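PDB 4QGR: DegT/DnrJ/EryC1/StrS aminotransferase from Brucella abortus 2308, which probably catalyses the transfer of an amino group with pyridoxal 5'-phosphate as cofactor. Local coordinates for residues K50-E58 with I175-A186. Numbering follows the deposited sequence.
Sequences KLGEYLGVE and IGGKRDNVMCGA
Met-183 fits against the C-terminal end of helix 42-55 and illustrates how a flexible thioether can follow a helix terminus. Its CB lies 3.5 Å from Leu-55 O and also touches the CD2 branch of Leu-55; CG continues past the carbonyl oxygens of Tyr-54 and Leu-55. Turns about CB-CG (chi2 -64°) and CG-SD (chi3 -80°) then curl the chain so that SD carries CE over one face of the Tyr-54 ring, 4.0 Å from its centroid, in a CH-pi contact. At the edge of that ring, Tyr-54 OH meets Gly-176 CA, while its hydrogen bond goes to Glu-261. No direct hydrogen bond joins the segments; instead one water donates to Leu-55 O and accepts from Met-183 N. The helix ends in a Schellman motif with Gly-56 at C-prime, after which Val-57 CG1 presses tightly on Ala-186 CB at 3.4 Å. Leu-55 CD1 also meets Ile-175 CD1. The side chain of Ile-175 lies about 11 Å from the bound pyridoxal phosphate, outside direct contact. Helix 42-55 thus meets Met-183 of the 178-183 hairpin and its flanking loops, with Phe-211 of strand 208-212 packing against Leu-51, Leu-55, Val-57 and Ile-175, and helix 247-278 touching Leu-51 and Tyr-54.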
loop_
_atom_site.group_PDB
_atom_site.type_symbol
_atom_site.label_atom_id
_atom_site.label_comp_id
_atom_site.label_asym_id
_atom_site.label_seq_id
_atom_site.Cartn_x
_atom_site.Cartn_y
_atom_site.Cartn_z
ATOM N N LYS A 50 -9.247 -6.634 -19.172
ATOM C CA LYS A 50 -10.622 -6.210 -19.398
ATOM C C LYS A 50 -10.764 -4.713 -19.157
ATOM O O LYS A 50 -11.393 -4.020 -19.983
ATOM C CB LYS A 50 -11.598 -7.021 -18.550
ATOM C CG LYS A 50 -11.689 -8.453 -19.061
ATOM C CD LYS A 50 -12.640 -9.350 -18.278
ATOM C CE LYS A 50 -12.840 -10.662 -19.067
ATOM N NZ LYS A 50 -12.982 -11.821 -18.133
ATOM N N LEU A 51 -10.116 -4.192 -18.115
ATOM C CA LEU A 51 -10.150 -2.738 -17.880
ATOM C C LEU A 51 -9.416 -1.981 -18.998
ATOM O O LEU A 51 -9.887 -0.945 -19.496
ATOM C CB LEU A 51 -9.551 -2.352 -16.539
ATOM C CG LEU A 51 -9.693 -0.886 -16.129
ATOM C CD1 LEU A 51 -11.137 -0.414 -16.109
ATOM C CD2 LEU A 51 -9.022 -0.653 -14.772
ATOM N N GLY A 52 -8.315 -2.553 -19.469
ATOM C CA GLY A 52 -7.571 -1.957 -20.602
ATOM C C GLY A 52 -8.449 -1.781 -21.852
ATOM O O GLY A 52 -8.450 -0.724 -22.477
ATOM N N GLU A 53 -9.225 -2.798 -22.207
ATOM C CA GLU A 53 -10.104 -2.686 -23.383
ATOM C C GLU A 53 -11.217 -1.713 -23.189
ATOM O O GLU A 53 -11.557 -0.987 -24.094
ATOM C CB GLU A 53 -10.661 -4.065 -23.764
ATOM C CG GLU A 53 -9.495 -4.930 -24.202
ATOM C CD GLU A 53 -9.825 -5.950 -25.268
ATOM O OE1 GLU A 53 -10.836 -5.766 -26.005
ATOM O OE2 GLU A 53 -9.044 -6.912 -25.351
ATOM N N TYR A 54 -11.742 -1.651 -21.971
ATOM C CA TYR A 54 -12.787 -0.699 -21.617
ATOM C C TYR A 54 -12.285 0.740 -21.803
ATOM O O TYR A 54 -12.997 1.610 -22.337
ATOM C CB TYR A 54 -13.246 -0.911 -20.147
ATOM C CG TYR A 54 -14.347 0.024 -19.743
ATOM C CD1 TYR A 54 -15.644 -0.088 -20.302
ATOM C CD2 TYR A 54 -14.131 1.045 -18.832
ATOM C CE1 TYR A 54 -16.652 0.801 -19.939
ATOM C CE2 TYR A 54 -15.138 1.906 -18.464
ATOM C CZ TYR A 54 -16.382 1.795 -19.040
ATOM O OH TYR A 54 -17.377 2.667 -18.680
ATOM N N LEU A 55 -11.060 0.987 -21.353
ATOM C CA LEU A 55 -10.525 2.335 -21.385
ATOM C C LEU A 55 -9.798 2.662 -22.697
ATOM O O LEU A 55 -9.391 3.804 -22.900
ATOM C CB LEU A 55 -9.523 2.527 -20.246
ATOM C CG LEU A 55 -10.037 2.399 -18.830
ATOM C CD1 LEU A 55 -8.904 2.535 -17.811
ATOM C CD2 LEU A 55 -11.139 3.397 -18.560
ATOM N N GLY A 56 -9.581 1.655 -23.525
ATOM C CA GLY A 56 -8.744 1.803 -24.727
ATOM C C GLY A 56 -7.295 2.116 -24.492
ATOM O O GLY A 56 -6.684 2.879 -25.245
ATOM N N VAL A 57 -6.698 1.540 -23.463
ATOM C CA VAL A 57 -5.271 1.767 -23.211
ATOM C C VAL A 57 -4.586 0.416 -23.293
ATOM O O VAL A 57 -5.179 -0.611 -22.919
ATOM C CB VAL A 57 -4.996 2.413 -21.841
ATOM C CG1 VAL A 57 -5.759 3.721 -21.692
ATOM C CG2 VAL A 57 -5.353 1.474 -20.725
ATOM N N GLU A 58 -3.361 0.411 -23.773
ATOM C CA GLU A 58 -2.657 -0.851 -24.064
ATOM C C GLU A 58 -2.186 -1.553 -22.809
ATOM O O GLU A 58 -2.101 -2.789 -22.784
ATOM C CB GLU A 58 -1.442 -0.593 -24.940
ATOM C CG GLU A 58 -1.786 -0.034 -26.306
ATOM C CD GLU A 58 -0.557 0.161 -27.186
ATOM O OE1 GLU A 58 0.348 -0.709 -27.182
ATOM O OE2 GLU A 58 -0.509 1.202 -27.873
ATOM N N ILE A 175 -13.126 7.036 -13.548
ATOM C CA ILE A 175 -13.273 5.821 -14.399
ATOM C C ILE A 175 -14.735 5.670 -14.850
ATOM O O ILE A 175 -15.649 5.673 -14.027
ATOM C CB ILE A 175 -12.677 4.560 -13.731
ATOM C CG1 ILE A 175 -11.183 4.753 -13.475
ATOM C CG2 ILE A 175 -12.915 3.316 -14.603
ATOM C CD1 ILE A 175 -10.349 5.077 -14.686
ATOM N N GLY A 176 -14.952 5.606 -16.173
ATOM C CA GLY A 176 -16.284 5.667 -16.754
ATOM C C GLY A 176 -16.549 6.957 -17.438
ATOM O O GLY A 176 -17.435 7.022 -18.299
ATOM N N GLY A 177 -15.786 8.007 -17.072
ATOM C CA GLY A 177 -15.892 9.289 -17.723
ATOM C C GLY A 177 -15.173 9.293 -19.069
ATOM O O GLY A 177 -14.289 8.465 -19.322
ATOM N N LYS A 178 -15.594 10.207 -19.932
ATOM C CA LYS A 178 -14.933 10.395 -21.198
ATOM C C LYS A 178 -15.121 11.780 -21.772
ATOM O O LYS A 178 -16.018 12.505 -21.394
ATOM C CB LYS A 178 -15.376 9.324 -22.192
ATOM C CG LYS A 178 -16.846 9.265 -22.428
ATOM C CD LYS A 178 -17.141 8.304 -23.571
ATOM C CE LYS A 178 -18.283 7.398 -23.209
ATOM N NZ LYS A 178 -18.778 6.598 -24.387
ATOM N N ARG A 179 -14.213 12.140 -22.673
ATOM C CA ARG A 179 -14.170 13.484 -23.274
ATOM C C ARG A 179 -13.761 13.235 -24.728
ATOM O O ARG A 179 -12.722 12.621 -24.988
ATOM C CB ARG A 179 -13.180 14.363 -22.517
ATOM C CG ARG A 179 -12.603 15.581 -23.247
ATOM C CD ARG A 179 -11.427 16.147 -22.438
ATOM N NE ARG A 179 -10.674 17.197 -23.121
ATOM C CZ ARG A 179 -10.889 18.499 -22.985
ATOM N NH1 ARG A 179 -11.855 18.948 -22.189
ATOM N NH2 ARG A 179 -10.141 19.362 -23.688
ATOM N N ASP A 180 -14.645 13.644 -25.636
ATOM C CA ASP A 180 -14.507 13.440 -27.084
ATOM C C ASP A 180 -14.001 12.042 -27.440
ATOM O O ASP A 180 -13.020 11.881 -28.164
ATOM C CB ASP A 180 -13.631 14.540 -27.675
ATOM C CG ASP A 180 -14.152 15.931 -27.326
ATOM O OD1 ASP A 180 -15.377 16.154 -27.438
ATOM O OD2 ASP A 180 -13.346 16.779 -26.881
ATOM N N ASN A 181 -14.681 11.040 -26.896
ATOM C CA ASN A 181 -14.399 9.637 -27.186
ATOM C C ASN A 181 -13.059 9.118 -26.694
ATOM O O ASN A 181 -12.619 8.084 -27.138
ATOM C CB ASN A 181 -14.565 9.335 -28.703
ATOM C CG ASN A 181 -16.008 9.202 -29.091
ATOM O OD1 ASN A 181 -16.500 9.914 -29.971
ATOM N ND2 ASN A 181 -16.716 8.312 -28.405
ATOM N N VAL A 182 -12.409 9.824 -25.778
ATOM C CA VAL A 182 -11.246 9.285 -25.140
ATOM C C VAL A 182 -11.664 9.055 -23.691
ATOM O O VAL A 182 -12.275 9.914 -23.088
ATOM C CB VAL A 182 -10.063 10.242 -25.237
ATOM C CG1 VAL A 182 -8.894 9.683 -24.446
ATOM C CG2 VAL A 182 -9.678 10.408 -26.720
ATOM N N MET A 183 -11.432 7.849 -23.197
ATOM C CA MET A 183 -11.833 7.526 -21.818
ATOM C C MET A 183 -10.872 8.147 -20.801
ATOM O O MET A 183 -9.647 8.046 -20.930
ATOM C CB MET A 183 -11.808 6.008 -21.624
ATOM C CG MET A 183 -12.765 5.234 -22.532
ATOM S SD MET A 183 -14.520 5.569 -22.260
ATOM C CE MET A 183 -14.824 4.544 -20.834
ATOM N N CYS A 184 -11.422 8.658 -19.701
ATOM C CA CYS A 184 -10.615 9.051 -18.578
ATOM C C CYS A 184 -9.783 7.866 -18.130
ATOM O O CYS A 184 -10.265 6.739 -18.035
ATOM C CB CYS A 184 -11.471 9.549 -17.430
ATOM S SG CYS A 184 -12.285 11.138 -17.768
ATOM N N GLY A 185 -8.529 8.135 -17.854
ATOM C CA GLY A 185 -7.525 7.098 -17.707
ATOM C C GLY A 185 -6.507 7.055 -18.826
ATOM O O GLY A 185 -5.329 6.640 -18.609
ATOM N N ALA A 186 -6.913 7.522 -19.998
ATOM C CA ALA A 186 -6.138 7.414 -21.190
ATOM C C ALA A 186 -5.478 8.745 -21.637
ATOM O O ALA A 186 -4.919 8.824 -22.734
ATOM C CB ALA A 186 -7.038 6.853 -22.317
HETATM O O HOH W 1 -9.891 5.890 -24.651
#